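Local coordinates for MmcR (Streptomyces lavendulae, PDB 3GWZ), which catalyses the transfer of a methyl group from S-adenosyl-L-methionine to a quinone hydroxyl of 6-demethylmitomycins A and B, and forms a homodimer, at residues Val57-Gly62 with Asp130-Ala135; Ala136-Arg141 with Pro173-Leu178; Ala155-Asp158 with Ser164-Gln167. One frame throughout, in Å; residues are numbered along the deposited sequence.

Contact 1 of 3, residues Val57-Gly62 with Asp130-Ala135; sequences VAVELG and DARFQA
Val-59 and Arg-132 bring two helices of this COMT-type methyltransferase within 6.3 Å, CA to CA, where the last turns of helix 32-61, in the dimerisation region, meet the end of helix 126-135. Val-59 points at the partner helix. Its CG2 sits 3.9 Å from CG of Arg-132 and 4.3 Å from CB of Ala-131, whose small methyl lets the beta-branched valine come close. The arginine starts off to one side, runs extended from CG to NE, and then turns at NE (chi4 79°), laying one guanidinium face over Val-59, whose CB is 3.9 Å from Arg-132 CZ. This flat group packs on aliphatic carbon while its N-H groups bond around the rim: NH2 to Leu-119 O and NH1 to Ala-128 O.

Gly-62 ends helix 32-61 as the C-prime residue of a Schellman motif, its positive phi (87°) suiting a residue without CB. Between the two segments polar links run through water. Near Ala-135 one water donates to Glu-60 OE2 (2.8 Å) and Ala-135 O (3.1 Å); OE2 also bonds to Thr-147 OG1 of the second subunit. Another donates to Val-59 O at 2.7 Å and accepts from Arg-132 NE at 3.2 Å.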
loop_
_atom_site.group_PDB
_atom_site.type_symbol
_atom_site.label_atom_id
_atom_site.label_comp_id
_atom_site.label_asym_id
_atom_site.label_seq_id
_atom_site.Cartn_x
_atom_site.Cartn_y
_atom_site.Cartn_z
ATOM N N VAL A 57 -11.231 5.325 -15.483
ATOM C CA VAL A 57 -11.447 6.508 -14.665
ATOM C C VAL A 57 -11.332 6.169 -13.186
ATOM O O VAL A 57 -10.766 6.947 -12.419
ATOM C CB VAL A 57 -12.797 7.188 -14.961
ATOM C CG1 VAL A 57 -13.047 8.320 -13.971
ATOM C CG2 VAL A 57 -12.800 7.724 -16.384
ATOM N N ALA A 58 -11.851 5.009 -12.784
ATOM C CA ALA A 58 -11.711 4.584 -11.384
ATOM C C ALA A 58 -10.240 4.442 -10.958
ATOM O O ALA A 58 -9.868 4.806 -9.837
ATOM C CB ALA A 58 -12.482 3.282 -11.123
ATOM N N VAL A 59 -9.396 3.908 -11.836
ATOM C CA VAL A 59 -7.985 3.793 -11.477
ATOM C C VAL A 59 -7.267 5.129 -11.589
ATOM O O VAL A 59 -6.393 5.429 -10.784
ATOM C CB VAL A 59 -7.229 2.693 -12.261
ATOM C CG1 VAL A 59 -7.856 1.319 -11.982
ATOM C CG2 VAL A 59 -7.207 3.007 -13.742
ATOM N N GLU A 60 -7.637 5.938 -12.576
ATOM C CA GLU A 60 -7.018 7.250 -12.716
ATOM C C GLU A 60 -7.277 8.119 -11.477
ATOM O O GLU A 60 -6.386 8.827 -10.998
ATOM C CB GLU A 60 -7.503 7.960 -13.984
ATOM C CG GLU A 60 -6.850 9.319 -14.178
ATOM C CD GLU A 60 -7.331 10.044 -15.423
ATOM O OE1 GLU A 60 -6.884 11.189 -15.639
ATOM O OE2 GLU A 60 -8.150 9.478 -16.181
ATOM N N LEU A 61 -8.497 8.050 -10.956
ATOM C CA LEU A 61 -8.869 8.815 -9.769
ATOM C C LEU A 61 -8.324 8.223 -8.470
ATOM O O LEU A 61 -8.221 8.924 -7.460
ATOM C CB LEU A 61 -10.393 8.929 -9.672
ATOM C CG LEU A 61 -11.022 9.836 -10.731
ATOM C CD1 LEU A 61 -12.523 9.974 -10.524
ATOM C CD2 LEU A 61 -10.342 11.195 -10.727
ATOM N N GLY A 62 -8.001 6.935 -8.490
ATOM C CA GLY A 62 -7.468 6.267 -7.315
ATOM C C GLY A 62 -8.530 5.715 -6.373
ATOM O O GLY A 62 -8.304 5.607 -5.166
ATOM N N ASP A 130 -1.818 -2.403 -16.511
ATOM C CA ASP A 130 -2.400 -2.230 -17.840
ATOM C C ASP A 130 -3.602 -1.281 -17.776
ATOM O O ASP A 130 -3.799 -0.444 -18.662
ATOM C CB ASP A 130 -2.793 -3.574 -18.463
ATOM C CG ASP A 130 -2.615 -3.592 -19.976
ATOM O OD1 ASP A 130 -2.136 -2.586 -20.547
ATOM O OD2 ASP A 130 -2.953 -4.618 -20.594
ATOM N N ALA A 131 -4.406 -1.403 -16.726
ATOM C CA ALA A 131 -5.570 -0.527 -16.595
ATOM C C ALA A 131 -5.125 0.931 -16.580
ATOM O O ALA A 131 -5.745 1.776 -17.214
ATOM C CB ALA A 131 -6.367 -0.857 -15.346
ATOM N N ARG A 132 -4.038 1.222 -15.869
ATOM C CA ARG A 132 -3.537 2.594 -15.774
ATOM C C ARG A 132 -2.882 3.082 -17.061
ATOM O O ARG A 132 -2.962 4.262 -17.394
ATOM C CB ARG A 132 -2.579 2.739 -14.581
ATOM C CG ARG A 132 -3.318 2.685 -13.245
ATOM C CD ARG A 132 -2.411 2.439 -12.049
ATOM N NE ARG A 132 -3.194 2.522 -10.819
ATOM C CZ ARG A 132 -3.970 1.545 -10.356
ATOM N NH1 ARG A 132 -4.050 0.389 -11.008
ATOM N NH2 ARG A 132 -4.659 1.718 -9.231
ATOM N N PHE A 133 -2.227 2.163 -17.769
ATOM C CA PHE A 133 -1.633 2.422 -19.089
ATOM C C PHE A 133 -2.740 2.793 -20.077
ATOM O O PHE A 133 -2.652 3.798 -20.780
ATOM C CB PHE A 133 -0.887 1.144 -19.525
ATOM C CG PHE A 133 -0.245 1.198 -20.907
ATOM C CD1 PHE A 133 0.488 2.294 -21.319
ATOM C CD2 PHE A 133 -0.326 0.095 -21.754
ATOM C CE1 PHE A 133 1.097 2.316 -22.588
ATOM C CE2 PHE A 133 0.281 0.099 -23.018
ATOM C CZ PHE A 133 0.997 1.220 -23.429
ATOM N N GLN A 134 -3.796 1.987 -20.102
ATOM C CA GLN A 134 -4.932 2.202 -20.999
ATOM C C GLN A 134 -5.737 3.463 -20.665
ATOM O O GLN A 134 -6.455 3.994 -21.513
ATOM C CB GLN A 134 -5.869 0.997 -20.944
ATOM C CG GLN A 134 -5.268 -0.278 -21.497
ATOM C CD GLN A 134 -6.112 -1.490 -21.173
ATOM O OE1 GLN A 134 -7.211 -1.369 -20.623
ATOM N NE2 GLN A 134 -5.598 -2.672 -21.497
ATOM N N ALA A 135 -5.635 3.921 -19.424
ATOM C CA ALA A 135 -6.355 5.117 -18.992
ATOM C C ALA A 135 -5.864 6.362 -19.728
ATOM O O ALA A 135 -6.620 7.316 -19.925
ATOM C CB ALA A 135 -6.213 5.300 -17.488
HETATM O O HOH W 1 -4.366 4.915 -9.114
HETATM O O HOH W 2 -9.119 7.944 -18.262
#

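Contact 2 of 3, residues Ala136-Arg141 with Pro173-Leu178; sequences APWHWR and PKAREL
A helix-helix junction between helix 137-144, which reaches the dimer interface, and the first turns of helix 173-197, in the methyltransferase domain, is filled by Trp-138 with Ala-136, Ala-175 and Leu-178. The backbones stay well apart, Ala-136 and Ala-175 being nearest with 8.2 Å between CA atoms, and the large indole spans the gap. Trp-138 has CG between the backbone N and the carbonyl carbon (chi1 41°), which swings the ring back over the start of its own helix; CB of Ala-136, at the N-cap position, lies 3.4 Å above one ring face, toward the rim. The six-membered part of the indole then reaches Ala-175, CZ2 standing 3.6 Å from its CB and 3.8 Å from its CA. Alanine suits this place because its short side chain lets the ring come down almost to the backbone of helix 173-197. One turn further on, Leu-178 offers a longer branch: its CD1 is 4.2 Å from Ala-136 CB and 4.3 Å from Trp-138 CZ2, so one methyl serves both partners. Phe-157 and Leu-168 also pack on the tryptophan.

On the far side of helix 137-144, Trp-140 stacks on Trp-140 of the second subunit; Arg-141 forms a salt bridge with Glu-144 of that subunit. Across the contact itself the touching groups are all carbon, methyls against an aromatic ring. Its hold therefore probably rests on close fit and on burying apolar surface, a nonpolar link between a helix that carries dimer contacts and a helix of the methyltransferase domain.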
loop_
_atom_site.group_PDB
_atom_site.type_symbol
_atom_site.label_atom_id
_atom_site.label_comp_id
_atom_site.label_asym_id
_atom_site.label_seq_id
_atom_site.Cartn_x
_atom_site.Cartn_y
_atom_site.Cartn_z
ATOM N N ALA A 136 -4.594 6.351 -20.130
ATOM C CA ALA A 136 -4.003 7.475 -20.848
ATOM C C ALA A 136 -4.790 7.833 -22.101
ATOM O O ALA A 136 -5.159 6.955 -22.885
ATOM C CB ALA A 136 -2.543 7.187 -21.215
ATOM N N PRO A 137 -5.032 9.136 -22.306
ATOM C CA PRO A 137 -5.830 9.593 -23.451
ATOM C C PRO A 137 -5.206 9.175 -24.778
ATOM O O PRO A 137 -5.931 8.875 -25.724
ATOM C CB PRO A 137 -5.831 11.120 -23.289
ATOM C CG PRO A 137 -4.650 11.408 -22.381
ATOM C CD PRO A 137 -4.662 10.253 -21.423
ATOM N N TRP A 138 -3.876 9.132 -24.844
ATOM C CA TRP A 138 -3.206 8.801 -26.103
ATOM C C TRP A 138 -3.306 7.320 -26.438
ATOM O O TRP A 138 -3.192 6.921 -27.604
ATOM C CB TRP A 138 -1.741 9.275 -26.094
ATOM C CG TRP A 138 -1.005 9.048 -24.797
ATOM C CD1 TRP A 138 -0.751 9.977 -23.834
ATOM C CD2 TRP A 138 -0.426 7.817 -24.328
ATOM N NE1 TRP A 138 -0.044 9.414 -22.805
ATOM C CE2 TRP A 138 0.166 8.088 -23.078
ATOM C CE3 TRP A 138 -0.353 6.518 -24.846
ATOM C CZ2 TRP A 138 0.823 7.109 -22.331
ATOM C CZ3 TRP A 138 0.297 5.540 -24.103
ATOM C CH2 TRP A 138 0.883 5.846 -22.856
ATOM N N HIS A 139 -3.500 6.497 -25.411
ATOM C CA HIS A 139 -3.725 5.079 -25.625
ATOM C C HIS A 139 -5.124 4.926 -26.238
ATOM O O HIS A 139 -5.279 4.388 -27.327
ATOM C CB HIS A 139 -3.609 4.343 -24.291
ATOM C CG HIS A 139 -3.623 2.848 -24.398
ATOM N ND1 HIS A 139 -4.732 2.139 -24.803
ATOM C CD2 HIS A 139 -2.678 1.924 -24.090
ATOM C CE1 HIS A 139 -4.459 0.847 -24.781
ATOM N NE2 HIS A 139 -3.220 0.688 -24.347
ATOM N N TRP A 140 -6.139 5.428 -25.538
ATOM C CA TRP A 140 -7.511 5.390 -26.050
ATOM C C TRP A 140 -7.600 6.020 -27.449
ATOM O O TRP A 140 -8.339 5.538 -28.301
ATOM C CB TRP A 140 -8.452 6.111 -25.075
ATOM C CG TRP A 140 -9.934 5.970 -25.349
ATOM C CD1 TRP A 140 -10.743 6.867 -25.995
ATOM C CD2 TRP A 140 -10.790 4.898 -24.922
ATOM N NE1 TRP A 140 -12.039 6.405 -26.022
ATOM C CE2 TRP A 140 -12.094 5.198 -25.371
ATOM C CE3 TRP A 140 -10.573 3.703 -24.224
ATOM C CZ2 TRP A 140 -13.178 4.352 -25.141
ATOM C CZ3 TRP A 140 -11.648 2.861 -23.997
ATOM C CH2 TRP A 140 -12.941 3.193 -24.449
ATOM N N ARG A 141 -6.857 7.096 -27.690
ATOM C CA ARG A 141 -6.970 7.764 -28.994
ATOM C C ARG A 141 -6.395 6.952 -30.150
ATOM O O ARG A 141 -6.841 7.081 -31.292
ATOM C CB ARG A 141 -6.374 9.176 -29.001
ATOM C CG ARG A 141 -6.897 9.975 -30.199
ATOM C CD ARG A 141 -6.449 11.423 -30.233
ATOM N NE ARG A 141 -7.048 12.214 -29.163
ATOM C CZ ARG A 141 -7.521 13.445 -29.322
ATOM N NH1 ARG A 141 -7.482 14.024 -30.519
ATOM N NH2 ARG A 141 -8.036 14.094 -28.283
ATOM N N PRO A 173 8.327 11.300 -19.874
ATOM C CA PRO A 173 8.625 10.402 -18.750
ATOM C C PRO A 173 7.378 9.738 -18.162
ATOM O O PRO A 173 7.451 8.588 -17.739
ATOM C CB PRO A 173 9.284 11.333 -17.717
ATOM C CG PRO A 173 9.812 12.484 -18.522
ATOM C CD PRO A 173 8.803 12.671 -19.627
ATOM N N LYS A 174 6.257 10.452 -18.132
ATOM C CA LYS A 174 5.012 9.873 -17.632
ATOM C C LYS A 174 4.520 8.746 -18.544
ATOM O O LYS A 174 4.155 7.672 -18.069
ATOM C CB LYS A 174 3.930 10.945 -17.477
ATOM C CG LYS A 174 4.287 12.033 -16.476
ATOM C CD LYS A 174 3.266 13.168 -16.494
ATOM C CE LYS A 174 3.666 14.295 -15.545
ATOM N NZ LYS A 174 3.824 13.822 -14.139
ATOM N N ALA A 175 4.519 8.994 -19.851
ATOM C CA ALA A 175 4.169 7.967 -20.823
ATOM C C ALA A 175 5.124 6.773 -20.734
ATOM O O ALA A 175 4.696 5.616 -20.736
ATOM C CB ALA A 175 4.169 8.549 -22.228
ATOM N N ARG A 176 6.421 7.055 -20.661
ATOM C CA ARG A 176 7.432 6.006 -20.526
ATOM C C ARG A 176 7.157 5.151 -19.290
ATOM O O ARG A 176 7.232 3.922 -19.330
ATOM C CB ARG A 176 8.830 6.634 -20.432
ATOM C CG ARG A 176 10.002 5.648 -20.504
ATOM C CD ARG A 176 11.302 6.357 -20.107
ATOM N NE ARG A 176 11.435 7.636 -20.805
ATOM C CZ ARG A 176 11.923 8.749 -20.266
ATOM N NH1 ARG A 176 12.330 8.766 -19.007
ATOM N NH2 ARG A 176 11.997 9.855 -20.990
ATOM N N GLU A 177 6.814 5.812 -18.194
ATOM C CA GLU A 177 6.577 5.120 -16.934
ATOM C C GLU A 177 5.346 4.211 -17.017
ATOM O O GLU A 177 5.413 3.052 -16.611
ATOM C CB GLU A 177 6.443 6.135 -15.788
ATOM C CG GLU A 177 5.778 5.595 -14.524
ATOM C CD GLU A 177 6.769 5.010 -13.538
ATOM O OE1 GLU A 177 7.835 4.529 -13.975
ATOM O OE2 GLU A 177 6.479 5.031 -12.321
ATOM N N LEU A 178 4.233 4.723 -17.550
ATOM C CA LEU A 178 3.022 3.904 -17.690
ATOM C C LEU A 178 3.270 2.665 -18.550
ATOM O O LEU A 178 2.833 1.560 -18.209
ATOM C CB LEU A 178 1.864 4.706 -18.293
ATOM C CG LEU A 178 1.261 5.766 -17.374
ATOM C CD1 LEU A 178 0.231 6.571 -18.147
ATOM C CD2 LEU A 178 0.654 5.097 -16.149
#

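Contact 3 of 3, residues Ala155-Asp158 with Ser164-Gln167; sequences ASFD and SFWQ. With SAH (S-adenosyl-L-homocysteine), chain G.
Phe-157 and Phe-165 form the tight half of this contact, a T-shaped pair in which the edge of Phe-165 is turned toward the face of Phe-157, centroids 5.5 Å apart and planes at 90°. Two short helices, 157-161 and 165-171, meet here in the methyltransferase domain. CD1 of Phe-165 comes 3.7 Å from CE1 of Phe-157, and Phe-165 CB adds a CH-pi contact, 4.1 Å from the Phe-157 centroid and only 9° off the ring normal. At Phe-157 the CB-CG bond is turned to the side away from the backbone N (chi1 -164°), which places the ring face against the backbone at the start of helix 165-171, with Phe-165 CA over that face; CD2 of Phe-157 lies 3.4 Å from Phe-165 N. Phenylalanine suits both places, one offering a broad face and the other a thin edge.

The looser, more polar side is built by Asp-158 and Ser-164, both partly exposed. Asp-158 OD2 passes 3.3 Å from Ser-164 CB, while its OD1 reaches Phe-165 N through a water that accepts from the amide and donates to the carboxylate. Ser-164 is the N-cap of helix 165-171, its OG taking the N-H of Gln-167 at 3.0 Å.

Beyond them Trp-166 presents one indole face to S-adenosyl-L-homocysteine, with C8 of the ligand 3.9 Å above the ring centre, and packs against Phe-165 CD2 on the opposite face. Phe-165, itself packed on Phe-157, thus backs Trp-166, one wall of the cofactor pocket, while the Asp-158 carboxylate, linked by water to the Phe-165 amide, would probably interact favourably with the positive N-terminal end of helix 165-171.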
loop_
_atom_site.group_PDB
_atom_site.type_symbol
_atom_site.label_atom_id
_atom_site.label_comp_id
_atom_site.label_asym_id
_atom_site.label_seq_id
_atom_site.Cartn_x
_atom_site.Cartn_y
_atom_site.Cartn_z
ATOM N N ALA A 155 0.626 1.355 -37.646
ATOM C CA ALA A 155 0.160 1.952 -36.397
ATOM C C ALA A 155 -0.805 3.110 -36.632
ATOM O O ALA A 155 -0.591 3.924 -37.524
ATOM C CB ALA A 155 1.344 2.425 -35.561
ATOM N N SER A 156 -1.854 3.188 -35.821
ATOM C CA SER A 156 -2.746 4.340 -35.845
ATOM C C SER A 156 -2.250 5.390 -34.855
ATOM O O SER A 156 -2.691 6.533 -34.881
ATOM C CB SER A 156 -4.181 3.928 -35.511
ATOM O OG SER A 156 -4.264 3.349 -34.214
ATOM N N PHE A 157 -1.308 5.000 -33.996
ATOM C CA PHE A 157 -0.857 5.863 -32.911
ATOM C C PHE A 157 -0.409 7.217 -33.452
ATOM O O PHE A 157 -0.710 8.272 -32.890
ATOM C CB PHE A 157 0.301 5.186 -32.147
ATOM C CG PHE A 157 0.587 5.806 -30.813
ATOM C CD1 PHE A 157 0.014 5.287 -29.653
ATOM C CD2 PHE A 157 1.430 6.907 -30.708
ATOM C CE1 PHE A 157 0.260 5.872 -28.411
ATOM C CE2 PHE A 157 1.698 7.490 -29.463
ATOM C CZ PHE A 157 1.111 6.968 -28.316
ATOM N N ASP A 158 0.319 7.175 -34.557
ATOM C CA ASP A 158 0.909 8.376 -35.127
ATOM C C ASP A 158 -0.155 9.349 -35.626
ATOM O O ASP A 158 -0.115 10.544 -35.332
ATOM C CB ASP A 158 1.883 8.004 -36.262
ATOM C CG ASP A 158 2.932 6.953 -35.836
ATOM O OD1 ASP A 158 2.560 5.885 -35.298
ATOM O OD2 ASP A 158 4.143 7.193 -36.054
ATOM N N SER A 164 4.995 9.028 -32.826
ATOM C CA SER A 164 5.008 7.571 -32.729
ATOM C C SER A 164 5.013 7.111 -31.277
ATOM O O SER A 164 5.366 7.867 -30.367
ATOM C CB SER A 164 6.221 6.981 -33.457
ATOM O OG SER A 164 7.414 7.258 -32.744
ATOM N N PHE A 165 4.606 5.865 -31.057
ATOM C CA PHE A 165 4.619 5.306 -29.715
ATOM C C PHE A 165 6.038 5.324 -29.138
ATOM O O PHE A 165 6.243 5.643 -27.971
ATOM C CB PHE A 165 4.063 3.876 -29.710
ATOM C CG PHE A 165 4.013 3.254 -28.329
ATOM C CD1 PHE A 165 2.992 3.571 -27.450
ATOM C CD2 PHE A 165 5.003 2.377 -27.909
ATOM C CE1 PHE A 165 2.936 3.006 -26.172
ATOM C CE2 PHE A 165 4.970 1.813 -26.628
ATOM C CZ PHE A 165 3.930 2.126 -25.761
ATOM N N TRP A 166 7.027 4.983 -29.953
ATOM C CA TRP A 166 8.396 4.951 -29.429
ATOM C C TRP A 166 8.926 6.356 -29.135
ATOM O O TRP A 166 9.699 6.552 -28.195
ATOM C CB TRP A 166 9.342 4.203 -30.366
ATOM C CG TRP A 166 9.047 2.749 -30.482
ATOM C CD1 TRP A 166 8.902 2.035 -31.635
ATOM C CD2 TRP A 166 8.861 1.818 -29.405
ATOM N NE1 TRP A 166 8.649 0.719 -31.345
ATOM C CE2 TRP A 166 8.614 0.558 -29.984
ATOM C CE3 TRP A 166 8.876 1.930 -28.011
ATOM C CZ2 TRP A 166 8.375 -0.583 -29.220
ATOM C CZ3 TRP A 166 8.636 0.792 -27.247
ATOM C CH2 TRP A 166 8.391 -0.443 -27.851
ATOM N N GLN A 167 8.510 7.333 -29.934
ATOM C CA GLN A 167 8.970 8.700 -29.718
ATOM C C GLN A 167 8.330 9.279 -28.467
ATOM O O GLN A 167 8.982 9.975 -27.695
ATOM C CB GLN A 167 8.664 9.587 -30.930
ATOM C CG GLN A 167 9.227 10.994 -30.822
ATOM C CD GLN A 167 10.742 11.002 -30.686
ATOM O OE1 GLN A 167 11.305 11.811 -29.950
ATOM N NE2 GLN A 167 11.407 10.091 -31.386
HETATM N N SAH G . 12.078 -7.426 -23.401
HETATM C CA SAH G . 11.231 -6.606 -22.469
HETATM C CB SAH G . 10.562 -5.389 -23.138
HETATM C CG SAH G . 9.628 -5.686 -24.327
HETATM S SD SAH G . 8.823 -4.204 -24.921
HETATM C C SAH G . 10.176 -7.483 -21.856
HETATM O O SAH G . 9.578 -7.104 -20.844
HETATM O OXT SAH G . 9.902 -8.588 -22.344
HETATM C "C5'" SAH G . 9.887 -3.812 -26.296
HETATM C "C4'" SAH G . 11.154 -3.027 -25.900
HETATM O "O4'" SAH G . 11.966 -2.659 -27.040
HETATM C "C3'" SAH G . 10.933 -1.721 -25.129
HETATM O "O3'" SAH G . 11.468 -1.865 -23.804
HETATM C "C2'" SAH G . 11.717 -0.646 -25.887
HETATM O "O2'" SAH G . 12.466 0.233 -25.038
HETATM C "C1'" SAH G . 12.699 -1.467 -26.690
HETATM N N9 SAH G . 13.151 -0.839 -27.952
HETATM C C8 SAH G . 12.361 -0.309 -28.914
HETATM N N7 SAH G . 13.113 0.144 -29.949
HETATM C C5 SAH G . 14.408 -0.118 -29.646
HETATM C C6 SAH G . 15.713 0.083 -30.305
HETATM N N6 SAH G . 15.747 0.674 -31.523
HETATM N N1 SAH G . 16.834 -0.328 -29.652
HETATM C C2 SAH G . 16.774 -0.910 -28.445
HETATM N N3 SAH G . 15.615 -1.129 -27.787
HETATM C C4 SAH G . 14.428 -0.763 -28.332
HETATM O O HOH W 3 3.768 4.268 -33.283
#

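In the fold
The three contacts join mostly helical elements, from the end of helix 32-61 to the start of helix 173-197. Along the chain, contact 1 closes before contact 2 opens, and contact 3 lies wholly between the two halves of contact 2. Helix 126-135 of contact 1 is followed directly by helix 137-144 of contact 2; helix 165-171 of contact 3 likewise precedes helix 173-197 of contact 2. The centre of contact 2 is about 11 Å from those of contacts 1 and 3, which are 21 Å apart. Aromatic rings join all three: Phe-133 meets Trp-138 and Phe-165, and Trp-138 meets Phe-157. Contacts 1 and 2 also touch the second subunit, whereas contact 3 borders the cofactor, so the series connects the dimer interface with the methyltransferase pocket.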